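Local coordinates for protein cytosolic ACYL coenzyme A thioester hydrolase (PDB 2V1O) that hydrolyses long-chain fatty acyl-CoAs, preferentially palmitoyl-CoA, to free fatty acids and coenzyme A, and is represented here by its N-terminal hotdog domain, at residues Val82-His87 / Leu106-Leu111; Thr77-Val82 / Val119-Pro124; Glu54-Leu59 / Asn102-Trp107. All coordinates share one frame; numbering follows the deposited sequence.

Interaction 1 (Val82-His87 / Leu106-Leu111). With COA (coenzyme A), chain G.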
loop_
_atom_site.group_PDB
_atom_site.type_symbol
_atom_site.label_atom_id
_atom_site.label_comp_id
_atom_site.label_asym_id
_atom_site.label_seq_id
_atom_site.Cartn_x
_atom_site.Cartn_y
_atom_site.Cartn_z
ATOM N N VAL A 82 20.384 -16.507 15.024
ATOM C CA VAL A 82 21.181 -15.368 14.566
ATOM C C VAL A 82 20.776 -14.132 15.357
ATOM O O VAL A 82 19.589 -13.804 15.436
ATOM C CB VAL A 82 20.922 -15.074 13.056
ATOM C CG1 VAL A 82 21.776 -13.872 12.552
ATOM C CG2 VAL A 82 21.159 -16.321 12.202
ATOM N N GLU A 83 21.760 -13.446 15.936
ATOM C CA GLU A 83 21.508 -12.172 16.593
ATOM C C GLU A 83 21.865 -11.041 15.633
ATOM O O GLU A 83 22.952 -11.038 15.043
ATOM C CB GLU A 83 22.319 -12.052 17.886
ATOM C CG GLU A 83 21.988 -10.810 18.700
ATOM C CD GLU A 83 23.060 -10.479 19.728
ATOM O OE1 GLU A 83 24.252 -10.446 19.354
ATOM O OE2 GLU A 83 22.706 -10.260 20.907
ATOM N N VAL A 84 20.939 -10.098 15.470
ATOM C CA VAL A 84 21.134 -8.962 14.563
ATOM C C VAL A 84 20.926 -7.661 15.326
ATOM O O VAL A 84 19.922 -7.497 16.031
ATOM C CB VAL A 84 20.153 -9.006 13.339
ATOM C CG1 VAL A 84 20.404 -7.813 12.405
ATOM C CG2 VAL A 84 20.251 -10.347 12.564
ATOM N N GLN A 85 21.892 -6.754 15.208
ATOM C CA GLN A 85 21.761 -5.415 15.753
ATOM C C GLN A 85 21.393 -4.464 14.630
ATOM O O GLN A 85 22.027 -4.462 13.568
ATOM C CB GLN A 85 23.055 -4.960 16.420
ATOM C CG GLN A 85 23.381 -5.724 17.687
ATOM C CD GLN A 85 24.643 -5.228 18.368
ATOM O OE1 GLN A 85 25.252 -4.240 17.949
ATOM N NE2 GLN A 85 25.048 -5.926 19.424
ATOM N N VAL A 86 20.364 -3.661 14.871
ATOM C CA VAL A 86 19.867 -2.730 13.859
ATOM C C VAL A 86 19.922 -1.301 14.389
ATOM O O VAL A 86 19.513 -1.041 15.530
ATOM C CB VAL A 86 18.418 -3.073 13.435
ATOM C CG1 VAL A 86 17.887 -2.048 12.403
ATOM C CG2 VAL A 86 18.359 -4.494 12.869
ATOM N N HIS A 87 20.451 -0.390 13.569
ATOM C CA HIS A 87 20.497 1.045 13.905
ATOM C C HIS A 87 19.598 1.820 12.967
ATOM O O HIS A 87 19.670 1.647 11.749
ATOM C CB HIS A 87 21.916 1.621 13.790
ATOM C CG HIS A 87 22.822 1.246 14.919
ATOM N ND1 HIS A 87 23.198 -0.055 15.168
ATOM C CD2 HIS A 87 23.447 2.003 15.852
ATOM C CE1 HIS A 87 24.002 -0.088 16.216
ATOM N NE2 HIS A 87 24.172 1.149 16.647
ATOM N N LEU A 106 17.624 -8.122 17.416
ATOM C CA LEU A 106 16.649 -9.119 17.007
ATOM C C LEU A 106 17.296 -10.491 16.941
ATOM O O LEU A 106 18.479 -10.607 16.631
ATOM C CB LEU A 106 16.110 -8.778 15.618
ATOM C CG LEU A 106 15.717 -7.336 15.269
ATOM C CD1 LEU A 106 15.604 -7.171 13.754
ATOM C CD2 LEU A 106 14.424 -6.963 15.944
ATOM N N TRP A 107 16.490 -11.525 17.183
ATOM C CA TRP A 107 16.915 -12.904 17.005
ATOM C C TRP A 107 16.063 -13.576 15.949
ATOM O O TRP A 107 14.826 -13.488 15.982
ATOM C CB TRP A 107 16.819 -13.682 18.324
ATOM C CG TRP A 107 17.780 -13.190 19.353
ATOM C CD1 TRP A 107 17.592 -12.149 20.217
ATOM C CD2 TRP A 107 19.084 -13.722 19.636
ATOM N NE1 TRP A 107 18.696 -11.999 21.023
ATOM C CE2 TRP A 107 19.629 -12.948 20.685
ATOM C CE3 TRP A 107 19.844 -14.775 19.100
ATOM C CZ2 TRP A 107 20.905 -13.192 21.218
ATOM C CZ3 TRP A 107 21.115 -15.020 19.633
ATOM C CH2 TRP A 107 21.630 -14.226 20.679
ATOM N N TYR A 108 16.746 -14.240 15.018
ATOM C CA TYR A 108 16.122 -14.991 13.938
ATOM C C TYR A 108 16.507 -16.461 14.018
ATOM O O TYR A 108 17.573 -16.802 14.511
ATOM C CB TYR A 108 16.563 -14.432 12.583
ATOM C CG TYR A 108 15.957 -13.087 12.276
ATOM C CD1 TYR A 108 14.765 -12.994 11.546
ATOM C CD2 TYR A 108 16.558 -11.907 12.723
ATOM C CE1 TYR A 108 14.184 -11.764 11.271
ATOM C CE2 TYR A 108 15.973 -10.655 12.445
ATOM C CZ TYR A 108 14.792 -10.601 11.722
ATOM O OH TYR A 108 14.202 -9.387 11.432
ATOM N N VAL A 109 15.628 -17.308 13.507
ATOM C CA VAL A 109 15.858 -18.740 13.414
ATOM C C VAL A 109 15.555 -19.171 11.966
ATOM O O VAL A 109 14.485 -18.860 11.447
ATOM C CB VAL A 109 14.964 -19.511 14.424
ATOM C CG1 VAL A 109 15.132 -21.017 14.270
ATOM C CG2 VAL A 109 15.260 -19.069 15.878
ATOM N N PRO A 110 16.500 -19.870 11.306
ATOM C CA PRO A 110 16.225 -20.299 9.933
ATOM C C PRO A 110 15.279 -21.494 9.872
ATOM O O PRO A 110 15.485 -22.496 10.567
ATOM C CB PRO A 110 17.608 -20.682 9.388
ATOM C CG PRO A 110 18.398 -21.081 10.602
ATOM C CD PRO A 110 17.846 -20.278 11.764
ATOM N N LEU A 111 14.253 -21.368 9.035
ATOM C CA LEU A 111 13.299 -22.450 8.805
ATOM C C LEU A 111 13.367 -22.905 7.362
ATOM O O LEU A 111 13.340 -22.080 6.445
ATOM C CB LEU A 111 11.877 -22.001 9.148
ATOM C CG LEU A 111 11.634 -21.484 10.578
ATOM C CD1 LEU A 111 10.180 -21.061 10.753
ATOM C CD2 LEU A 111 12.017 -22.537 11.610
HETATM N N1A COA G . 14.237 -16.060 20.927
HETATM C C2A COA G . 15.516 -16.425 20.578
HETATM N N3A COA G . 15.769 -17.721 20.190
HETATM C C4A COA G . 14.751 -18.620 20.152
HETATM C C5A COA G . 13.450 -18.273 20.492
HETATM C C6A COA G . 13.194 -16.970 20.882
HETATM N N6A COA G . 11.968 -16.592 21.238
HETATM N N7A COA G . 12.667 -19.374 20.355
HETATM C C8A COA G . 13.445 -20.397 19.941
HETATM N N9A COA G . 14.729 -19.941 19.814
HETATM C C1B COA G . 15.883 -20.641 19.251
HETATM C C2B COA G . 16.455 -21.663 20.222
HETATM O O2B COA G . 17.267 -21.042 21.193
HETATM C C3B COA G . 17.186 -22.590 19.263
HETATM O O3B COA G . 18.487 -22.124 18.955
HETATM P P3B COA G . 19.803 -22.796 19.603
HETATM O O7A COA G . 19.796 -22.468 21.061
HETATM O O8A COA G . 19.723 -24.290 19.405
HETATM O O9A COA G . 21.020 -22.212 18.931
HETATM C C4B COA G . 16.349 -22.509 17.987
HETATM O O4B COA G . 15.506 -21.379 18.115
HETATM C C5B COA G . 15.513 -23.760 17.740
HETATM O O5B COA G . 14.815 -24.138 18.906
HETATM P P1A COA G . 13.728 -25.312 18.805
HETATM O O1A COA G . 14.252 -26.396 17.905
HETATM O O2A COA G . 13.408 -25.780 20.207
HETATM O O3A COA G . 12.425 -24.661 18.118
HETATM P P2A COA G . 11.220 -23.955 18.908
HETATM O O4A COA G . 11.697 -23.200 20.125
HETATM O O5A COA G . 10.115 -24.935 19.226
HETATM O O6A COA G . 10.674 -22.944 17.789
HETATM C CBP COA G . 10.665 -20.981 16.406
HETATM C CCP COA G . 11.434 -21.796 17.447
HETATM C CDP COA G . 11.335 -19.609 16.267
HETATM C CEP COA G . 10.787 -21.730 15.079
HETATM C CAP COA G . 9.204 -20.852 16.859
HETATM O OAP COA G . 9.112 -20.226 18.124
HETATM C C9P COA G . 8.344 -20.109 15.865
HETATM O O9P COA G . 7.937 -20.750 14.693
HETATM N N8P COA G . 8.010 -18.862 16.167
HETATM C C7P COA G . 7.352 -17.983 15.217
HETATM C C6P COA G . 8.340 -17.395 14.209
HETATM C C5P COA G . 7.600 -16.463 13.275
HETATM O O5P COA G . 6.826 -16.940 12.426
HETATM N N4P COA G . 7.831 -15.158 13.430
HETATM C C3P COA G . 6.913 -14.116 12.977
HETATM C C2P COA G . 5.535 -14.150 13.675
HETATM S S1P COA G . 4.524 -12.869 12.901
HETATM O O HOH W 1 20.497 -9.855 22.738
#
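Glu83 OE2 has two partners: a water donates to it at 2.9 Å while accepting from Trp107 NE1, and Arg139 of helix 130-146 forms a salt bridge to it. The other oxygen, OE1, pairs with Thr75. An extended glutamate suits the place because its methylenes lie on the indole while its acid end reaches these partners. CB lies over the six-membered ring of Trp107, 3.6 Å from its centroid, a CH-pi contact, and CG, anti to the backbone N (chi1 -174°), reaches Trp107 CZ2. In the backbone, Val82 and Tyr108 exchange two hydrogen bonds, as do Val84 and Leu106, around the non-hydrogen-bonded pair Glu83-Trp107. On the other face, Val84 CG2 meets Tyr108 CD2 at 4.0 Å and Val86 CG2 meets Leu106 CD1 at 3.9 Å. Trp107, Val109 and Leu111 touch coenzyme A. This antiparallel hairpin of the hotdog sheet turns Val82, Val84, Leu106 and Tyr108 toward helix 19-38, where Tyr108 OH bonds Glu27, while strands 67-77, with Val70 against Val86, and 46-57 flank it.

Interaction 2 (Thr77-Val82 / Val119-Pro124). With COA (coenzyme A), chain G.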
loop_
_atom_site.group_PDB
_atom_site.type_symbol
_atom_site.label_atom_id
_atom_site.label_comp_id
_atom_site.label_asym_id
_atom_site.label_seq_id
_atom_site.Cartn_x
_atom_site.Cartn_y
_atom_site.Cartn_z
ATOM N N THR A 77 26.077 -15.693 16.266
ATOM C CA THR A 77 25.323 -16.870 15.833
ATOM C C THR A 77 25.485 -18.008 16.845
ATOM O O THR A 77 26.592 -18.271 17.333
ATOM C CB THR A 77 25.716 -17.363 14.407
ATOM O OG1 THR A 77 27.092 -17.779 14.386
ATOM C CG2 THR A 77 25.462 -16.283 13.341
ATOM N N SER A 78 24.370 -18.653 17.173
ATOM C CA SER A 78 24.371 -19.871 17.973
ATOM C C SER A 78 24.187 -21.039 17.002
ATOM O O SER A 78 24.276 -20.846 15.780
ATOM C CB SER A 78 23.258 -19.833 19.024
ATOM O OG SER A 78 21.970 -19.873 18.416
ATOM N N LYS A 79 23.930 -22.241 17.522
ATOM C CA LYS A 79 23.766 -23.405 16.650
ATOM C C LYS A 79 22.613 -23.230 15.652
ATOM O O LYS A 79 22.754 -23.579 14.479
ATOM C CB LYS A 79 23.589 -24.697 17.456
ATOM C CG LYS A 79 23.602 -25.949 16.574
ATOM C CD LYS A 79 23.715 -27.243 17.358
ATOM C CE LYS A 79 23.602 -28.436 16.418
ATOM N NZ LYS A 79 23.838 -29.734 17.125
ATOM N N HIS A 80 21.497 -22.674 16.127
ATOM C CA HIS A 80 20.277 -22.540 15.325
ATOM C C HIS A 80 19.658 -21.142 15.329
ATOM O O HIS A 80 18.482 -20.987 14.984
ATOM C CB HIS A 80 19.215 -23.542 15.791
ATOM C CG HIS A 80 19.707 -24.950 15.890
ATOM N ND1 HIS A 80 19.871 -25.762 14.790
ATOM C CD2 HIS A 80 20.066 -25.691 16.963
ATOM C CE1 HIS A 80 20.306 -26.947 15.181
ATOM N NE2 HIS A 80 20.433 -26.930 16.495
ATOM N N SER A 81 20.429 -20.122 15.700
ATOM C CA SER A 81 19.878 -18.764 15.743
ATOM C C SER A 81 20.904 -17.676 15.399
ATOM O O SER A 81 22.118 -17.899 15.473
ATOM C CB SER A 81 19.170 -18.478 17.084
ATOM O OG SER A 81 20.071 -18.050 18.096
ATOM N N VAL A 82 20.384 -16.507 15.024
ATOM C CA VAL A 82 21.181 -15.368 14.566
ATOM C C VAL A 82 20.776 -14.132 15.357
ATOM O O VAL A 82 19.589 -13.804 15.436
ATOM C CB VAL A 82 20.922 -15.074 13.056
ATOM C CG1 VAL A 82 21.776 -13.872 12.552
ATOM C CG2 VAL A 82 21.159 -16.321 12.202
ATOM N N VAL A 119 13.818 -26.399 11.757
ATOM C CA VAL A 119 14.865 -25.475 12.196
ATOM C C VAL A 119 16.219 -25.981 11.691
ATOM O O VAL A 119 16.558 -27.168 11.857
ATOM C CB VAL A 119 14.876 -25.366 13.741
ATOM C CG1 VAL A 119 16.119 -24.620 14.243
ATOM C CG2 VAL A 119 13.599 -24.704 14.245
ATOM N N LEU A 120 16.986 -25.085 11.081
ATOM C CA LEU A 120 18.270 -25.458 10.497
ATOM C C LEU A 120 19.456 -24.923 11.286
ATOM O O LEU A 120 19.324 -23.978 12.071
ATOM C CB LEU A 120 18.356 -24.983 9.044
ATOM C CG LEU A 120 17.266 -25.492 8.094
ATOM C CD1 LEU A 120 17.488 -24.906 6.733
ATOM C CD2 LEU A 120 17.251 -27.021 8.031
ATOM N N GLU A 121 20.611 -25.549 11.078
ATOM C CA GLU A 121 21.865 -25.078 11.649
ATOM C C GLU A 121 22.330 -23.807 10.935
ATOM O O GLU A 121 22.270 -23.704 9.700
ATOM C CB GLU A 121 22.938 -26.168 11.574
ATOM C CG GLU A 121 22.668 -27.340 12.521
ATOM C CD GLU A 121 23.685 -28.472 12.413
ATOM O OE1 GLU A 121 24.618 -28.390 11.581
ATOM O OE2 GLU A 121 23.543 -29.458 13.166
ATOM N N VAL A 122 22.774 -22.840 11.730
ATOM C CA VAL A 122 23.257 -21.554 11.227
ATOM C C VAL A 122 24.775 -21.646 10.977
ATOM O O VAL A 122 25.506 -22.140 11.831
ATOM C CB VAL A 122 22.968 -20.427 12.248
ATOM C CG1 VAL A 122 23.629 -19.124 11.833
ATOM C CG2 VAL A 122 21.461 -20.213 12.406
ATOM N N PRO A 123 25.247 -21.186 9.798
ATOM C CA PRO A 123 26.703 -21.122 9.589
ATOM C C PRO A 123 27.379 -20.180 10.603
ATOM O O PRO A 123 26.825 -19.142 10.936
ATOM C CB PRO A 123 26.844 -20.558 8.165
ATOM C CG PRO A 123 25.507 -20.725 7.522
ATOM C CD PRO A 123 24.487 -20.735 8.615
ATOM N N PRO A 124 28.547 -20.569 11.142
ATOM C CA PRO A 124 29.267 -19.618 11.998
ATOM C C PRO A 124 29.678 -18.331 11.267
ATOM O O PRO A 124 29.975 -18.366 10.072
ATOM C CB PRO A 124 30.498 -20.415 12.446
ATOM C CG PRO A 124 30.068 -21.849 12.336
ATOM C CD PRO A 124 29.222 -21.875 11.087
HETATM N N1A COA G . 14.237 -16.060 20.927
HETATM C C2A COA G . 15.516 -16.425 20.578
HETATM N N3A COA G . 15.769 -17.721 20.190
HETATM C C4A COA G . 14.751 -18.620 20.152
HETATM C C5A COA G . 13.450 -18.273 20.492
HETATM C C6A COA G . 13.194 -16.970 20.882
HETATM N N6A COA G . 11.968 -16.592 21.238
HETATM N N7A COA G . 12.667 -19.374 20.355
HETATM C C8A COA G . 13.445 -20.397 19.941
HETATM N N9A COA G . 14.729 -19.941 19.814
HETATM C C1B COA G . 15.883 -20.641 19.251
HETATM C C2B COA G . 16.455 -21.663 20.222
HETATM O O2B COA G . 17.267 -21.042 21.193
HETATM C C3B COA G . 17.186 -22.590 19.263
HETATM O O3B COA G . 18.487 -22.124 18.955
HETATM P P3B COA G . 19.803 -22.796 19.603
HETATM O O7A COA G . 19.796 -22.468 21.061
HETATM O O8A COA G . 19.723 -24.290 19.405
HETATM O O9A COA G . 21.020 -22.212 18.931
HETATM C C4B COA G . 16.349 -22.509 17.987
HETATM O O4B COA G . 15.506 -21.379 18.115
HETATM C C5B COA G . 15.513 -23.760 17.740
HETATM O O5B COA G . 14.815 -24.138 18.906
HETATM P P1A COA G . 13.728 -25.312 18.805
HETATM O O1A COA G . 14.252 -26.396 17.905
HETATM O O2A COA G . 13.408 -25.780 20.207
HETATM O O3A COA G . 12.425 -24.661 18.118
HETATM P P2A COA G . 11.220 -23.955 18.908
HETATM O O4A COA G . 11.697 -23.200 20.125
HETATM O O5A COA G . 10.115 -24.935 19.226
HETATM O O6A COA G . 10.674 -22.944 17.789
HETATM C CBP COA G . 10.665 -20.981 16.406
HETATM C CCP COA G . 11.434 -21.796 17.447
HETATM C CDP COA G . 11.335 -19.609 16.267
HETATM C CEP COA G . 10.787 -21.730 15.079
HETATM C CAP COA G . 9.204 -20.852 16.859
HETATM O OAP COA G . 9.112 -20.226 18.124
HETATM C C9P COA G . 8.344 -20.109 15.865
HETATM O O9P COA G . 7.937 -20.750 14.693
HETATM N N8P COA G . 8.010 -18.862 16.167
HETATM C C7P COA G . 7.352 -17.983 15.217
HETATM C C6P COA G . 8.340 -17.395 14.209
HETATM C C5P COA G . 7.600 -16.463 13.275
HETATM O O5P COA G . 6.826 -16.940 12.426
HETATM N N4P COA G . 7.831 -15.158 13.430
HETATM C C3P COA G . 6.913 -14.116 12.977
HETATM C C2P COA G . 5.535 -14.150 13.675
HETATM S S1P COA G . 4.524 -12.869 12.901
HETATM O O HOH W 2 25.229 -24.379 13.642
#
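The turn joining strands 67-77 and 82-91 of the hotdog sheet meets the loop 119-124, and together they line part of the coenzyme A pocket. Among the backbone bonds, Ser78 N donates to Ser81 O and closes the turn, and Lys79 O meets the other loop. That oxygen accepts Val122 N at 2.8 Å in a nearly straight bond (171°). It also accepts a hydrogen bond from a water that donates to Val122 O as well, so two donors hold it. A weaker bond runs from His80 ND1 to Leu120 O, 3.3 Å away at the ring edge.

Apolar contact centres on Val122, a compact branched residue whose two methyls meet different parts of the turn: its CG1, anti to the backbone N (chi1 172°), lies 3.7 Å from Thr77 CG2 and 3.8 Å from Val82 CG2, and its CG2 packs against the backbone of His80 and Ser81. Val119 CG1 reaches His80 CB at 3.6 Å and also touches the coenzyme.

Charge plays a smaller part. The extended side chains of Lys79 and Glu121 lie side by side and form only a long salt bridge.

The turn supplies part of the ligand's bonds, beside those of Tyr140, Lys144 and Arg147: on the 3'-phosphate, the oxygen O9A is held jointly by Ser78 OG at 2.6 Å and the backbone N of His80 at 2.9 Å.

Interaction 3 (Glu54-Leu59 / Asn102-Trp107). With COA (coenzyme A), chain J.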
loop_
_atom_site.group_PDB
_atom_site.type_symbol
_atom_site.label_atom_id
_atom_site.label_comp_id
_atom_site.label_asym_id
_atom_site.label_seq_id
_atom_site.Cartn_x
_atom_site.Cartn_y
_atom_site.Cartn_z
ATOM N N GLU A 54 14.505 -7.715 21.297
ATOM C CA GLU A 54 14.967 -7.265 22.609
ATOM C C GLU A 54 14.323 -5.920 22.938
ATOM O O GLU A 54 13.818 -5.235 22.052
ATOM C CB GLU A 54 16.494 -7.153 22.645
ATOM C CG GLU A 54 17.235 -8.480 22.451
ATOM C CD GLU A 54 16.996 -9.492 23.571
ATOM O OE1 GLU A 54 16.683 -9.084 24.713
ATOM O OE2 GLU A 54 17.145 -10.702 23.312
ATOM N N ARG A 55 14.334 -5.552 24.213
ATOM C CA ARG A 55 13.860 -4.244 24.642
ATOM C C ARG A 55 14.535 -3.137 23.817
ATOM O O ARG A 55 15.751 -3.169 23.583
ATOM C CB ARG A 55 14.145 -4.051 26.134
ATOM C CG ARG A 55 13.693 -2.716 26.711
ATOM C CD ARG A 55 14.793 -2.114 27.580
ATOM N NE ARG A 55 15.547 -1.086 26.858
ATOM C CZ ARG A 55 16.852 -1.136 26.600
ATOM N NH1 ARG A 55 17.583 -2.167 27.012
ATOM N NH2 ARG A 55 17.428 -0.144 25.930
ATOM N N THR A 56 13.741 -2.169 23.371
ATOM C CA THR A 56 14.258 -1.063 22.552
ATOM C C THR A 56 13.561 0.260 22.861
ATOM O O THR A 56 12.343 0.304 23.060
ATOM C CB THR A 56 14.212 -1.382 21.023
ATOM O OG1 THR A 56 14.822 -0.313 20.298
ATOM C CG2 THR A 56 12.788 -1.588 20.517
ATOM N N ASP A 57 14.357 1.328 22.920
ATOM C CA ASP A 57 13.866 2.662 23.248
ATOM C C ASP A 57 13.878 3.583 22.038
ATOM O O ASP A 57 14.845 3.599 21.273
ATOM C CB ASP A 57 14.707 3.292 24.364
ATOM C CG ASP A 57 14.576 2.560 25.685
ATOM O OD1 ASP A 57 13.458 2.128 26.034
ATOM O OD2 ASP A 57 15.603 2.411 26.372
ATOM N N PHE A 58 12.804 4.352 21.876
ATOM C CA PHE A 58 12.747 5.352 20.824
ATOM C C PHE A 58 13.130 6.711 21.395
ATOM O O PHE A 58 12.412 7.287 22.226
ATOM C CB PHE A 58 11.389 5.333 20.126
ATOM C CG PHE A 58 11.167 4.089 19.320
ATOM C CD1 PHE A 58 11.463 4.065 17.962
ATOM C CD2 PHE A 58 10.716 2.920 19.930
ATOM C CE1 PHE A 58 11.282 2.899 17.214
ATOM C CE2 PHE A 58 10.534 1.759 19.196
ATOM C CZ PHE A 58 10.814 1.746 17.838
ATOM N N LEU A 59 14.286 7.185 20.938
ATOM C CA LEU A 59 15.002 8.320 21.530
ATOM C C LEU A 59 14.587 9.704 21.018
ATOM O O LEU A 59 14.649 10.692 21.755
ATOM C CB LEU A 59 16.510 8.127 21.321
ATOM C CG LEU A 59 17.121 6.776 21.725
ATOM C CD1 LEU A 59 18.618 6.740 21.421
ATOM C CD2 LEU A 59 16.863 6.450 23.198
ATOM N N ASN A 102 16.861 5.010 16.968
ATOM C CA ASN A 102 16.667 3.753 17.659
ATOM C C ASN A 102 17.817 2.767 17.421
ATOM O O ASN A 102 18.411 2.742 16.340
ATOM C CB ASN A 102 15.342 3.131 17.173
ATOM C CG ASN A 102 15.043 1.815 17.830
ATOM O OD1 ASN A 102 15.235 0.755 17.236
ATOM N ND2 ASN A 102 14.602 1.868 19.080
ATOM N N LYS A 103 18.137 1.979 18.443
ATOM C CA LYS A 103 18.962 0.783 18.288
ATOM C C LYS A 103 18.125 -0.404 18.762
ATOM O O LYS A 103 17.506 -0.345 19.825
ATOM C CB LYS A 103 20.246 0.854 19.116
ATOM C CG LYS A 103 21.165 2.034 18.855
ATOM C CD LYS A 103 22.428 1.860 19.710
ATOM C CE LYS A 103 23.128 3.172 20.005
ATOM N NZ LYS A 103 22.517 3.882 21.177
ATOM N N ALA A 104 18.095 -1.470 17.970
ATOM C CA ALA A 104 17.321 -2.659 18.319
ATOM C C ALA A 104 18.160 -3.911 18.095
ATOM O O ALA A 104 19.061 -3.917 17.256
ATOM C CB ALA A 104 16.023 -2.724 17.500
ATOM N N THR A 105 17.876 -4.957 18.864
ATOM C CA THR A 105 18.505 -6.248 18.659
ATOM C C THR A 105 17.405 -7.285 18.421
ATOM O O THR A 105 16.392 -7.311 19.126
ATOM C CB THR A 105 19.411 -6.646 19.840
ATOM O OG1 THR A 105 20.488 -5.708 19.946
ATOM C CG2 THR A 105 19.999 -8.057 19.652
ATOM N N LEU A 106 17.624 -8.122 17.416
ATOM C CA LEU A 106 16.649 -9.119 17.007
ATOM C C LEU A 106 17.296 -10.491 16.941
ATOM O O LEU A 106 18.479 -10.607 16.631
ATOM C CB LEU A 106 16.110 -8.778 15.618
ATOM C CG LEU A 106 15.717 -7.336 15.269
ATOM C CD1 LEU A 106 15.604 -7.171 13.754
ATOM C CD2 LEU A 106 14.424 -6.963 15.944
ATOM N N TRP A 107 16.490 -11.525 17.183
ATOM C CA TRP A 107 16.915 -12.904 17.005
ATOM C C TRP A 107 16.063 -13.576 15.949
ATOM O O TRP A 107 14.826 -13.488 15.982
ATOM C CB TRP A 107 16.819 -13.682 18.324
ATOM C CG TRP A 107 17.780 -13.190 19.353
ATOM C CD1 TRP A 107 17.592 -12.149 20.217
ATOM C CD2 TRP A 107 19.084 -13.722 19.636
ATOM N NE1 TRP A 107 18.696 -11.999 21.023
ATOM C CE2 TRP A 107 19.629 -12.948 20.685
ATOM C CE3 TRP A 107 19.844 -14.775 19.100
ATOM C CZ2 TRP A 107 20.905 -13.192 21.218
ATOM C CZ3 TRP A 107 21.115 -15.020 19.633
ATOM C CH2 TRP A 107 21.630 -14.226 20.679
HETATM N N1A COA J . 10.552 4.110 28.101
HETATM C C2A COA J . 9.530 4.308 29.010
HETATM N N3A COA J . 9.311 5.569 29.531
HETATM C C4A COA J . 10.095 6.617 29.151
HETATM C C5A COA J . 11.128 6.443 28.230
HETATM C C6A COA J . 11.354 5.172 27.698
HETATM N N6A COA J . 12.268 4.990 26.743
HETATM N N7A COA J . 11.736 7.642 28.046
HETATM C C8A COA J . 11.115 8.561 28.819
HETATM N N9A COA J . 10.102 7.939 29.516
HETATM C C1B COA J . 9.050 8.603 30.303
HETATM C C2B COA J . 9.591 9.178 31.605
HETATM O O2B COA J . 9.741 8.193 32.599
HETATM C C3B COA J . 8.507 10.191 31.918
HETATM O O3B COA J . 7.404 9.599 32.567
HETATM P P3B COA J . 7.218 9.734 34.159
HETATM O O7A COA J . 8.287 8.899 34.814
HETATM O O8A COA J . 7.395 11.177 34.544
HETATM O O9A COA J . 5.840 9.256 34.537
HETATM C C4B COA J . 8.044 10.669 30.549
HETATM O O4B COA J . 8.540 9.728 29.622
HETATM C C5B COA J . 8.575 12.060 30.217
HETATM O O5B COA J . 9.971 12.079 30.435
HETATM P P1A COA J . 10.838 13.378 30.069
HETATM O O1A COA J . 10.055 14.607 30.419
HETATM O O2A COA J . 12.155 13.280 30.796
HETATM O O3A COA J . 11.062 13.290 28.476
HETATM P P2A COA J . 12.336 12.613 27.770
HETATM O O4A COA J . 12.849 11.428 28.553
HETATM O O5A COA J . 13.418 13.641 27.534
HETATM O O6A COA J . 11.731 12.145 26.355
HETATM C CBP COA J . 10.229 10.997 24.870
HETATM C CCP COA J . 10.769 11.106 26.294
HETATM C CDP COA J . 9.422 9.700 24.738
HETATM C CEP COA J . 9.289 12.178 24.646
HETATM C CAP COA J . 11.396 11.036 23.869
HETATM O OAP COA J . 12.345 10.022 24.119
HETATM C C9P COA J . 10.929 10.917 22.445
HETATM O O9P COA J . 10.350 12.021 21.816
HETATM N N8P COA J . 11.091 9.747 21.838
HETATM C C7P COA J . 10.580 9.518 20.500
HETATM C C6P COA J . 9.102 9.150 20.552
HETATM C C5P COA J . 8.608 8.832 19.164
HETATM O O5P COA J . 8.479 9.752 18.330
HETATM N N4P COA J . 8.340 7.540 18.919
HETATM C C3P COA J . 8.323 6.979 17.575
HETATM C C2P COA J . 9.695 7.047 16.890
HETATM S S1P COA J . 9.549 6.446 15.193
HETATM O O HOH W 3 17.493 2.874 21.121
HETATM O O HOH W 4 17.258 0.674 22.525
#
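At the edge of this chain's part of the hotdog sheet, the end of strand 46-57 runs antiparallel to strand 98-112 and on into a coenzyme A pocket. Asn102 and Thr56 carry the junction. The amide ND2 of Asn102 donates both to Thr56 OG1 and to Asp57 O, the latter at 2.8 Å from above the carbonyl plane. The distance from Asn102 ND2 to Thr56 OG1 is modelled as only 2.5 Å, so its exact length is doubtful. Thr56 OG1, set anti to the backbone N (chi1 -175°), donates a hydrogen bond to Lys103 O at 2.7 Å. Asparagine suits this place because its flat amide also stacks on Phe58: the planes are 16° apart, and ND2 sits 3.8 Å above the centre of the ring.

Two waters bridge the strands, one joining Asp57 O to Lys103 N, the other Asp57 N to Lys103 O. Farther along, Glu54 N donates to Thr105 O at 2.9 Å. Glu54 OE2, in a salt bridge with Arg52, also takes a weak bond from Trp107 NE1, 3.1 Å away, whose N-H is shared with the water of Glu83.

Segment 54-59 also binds coenzyme A: Asp57 OD1 accepts from adenine N6A and Phe58 O from pantetheine N8P, at 2.8 Å. Phe58 and Asn102 rest on helix 19-38, Glu54 and Trp107 touch helix 130-146, and Thr56 and Asp57 pair with a strand of the second subunit, continuing the sheet across the interface.

All three contacts border strand 98-112 or the loop that follows it. Interactions 1 and 3 share Leu106 and Trp107 and lie on the two sides of that strand, with centres about 12 Å apart in one sheet. Interaction 2 closes one end, its centre about 10 Å from the centre of interaction 1 and 22 Å from that of interaction 3. In sequence, segments 77-82 and 119-124 enclose both strands of interaction 1, whereas interaction 3 begins earlier, at 54-59, and crosses interaction 2. Interactions 1 and 2 meet one coenzyme A and 54-59 another. Since Asp57 and Phe58 of the second subunit bind the first coenzyme too, each site is built from both subunits.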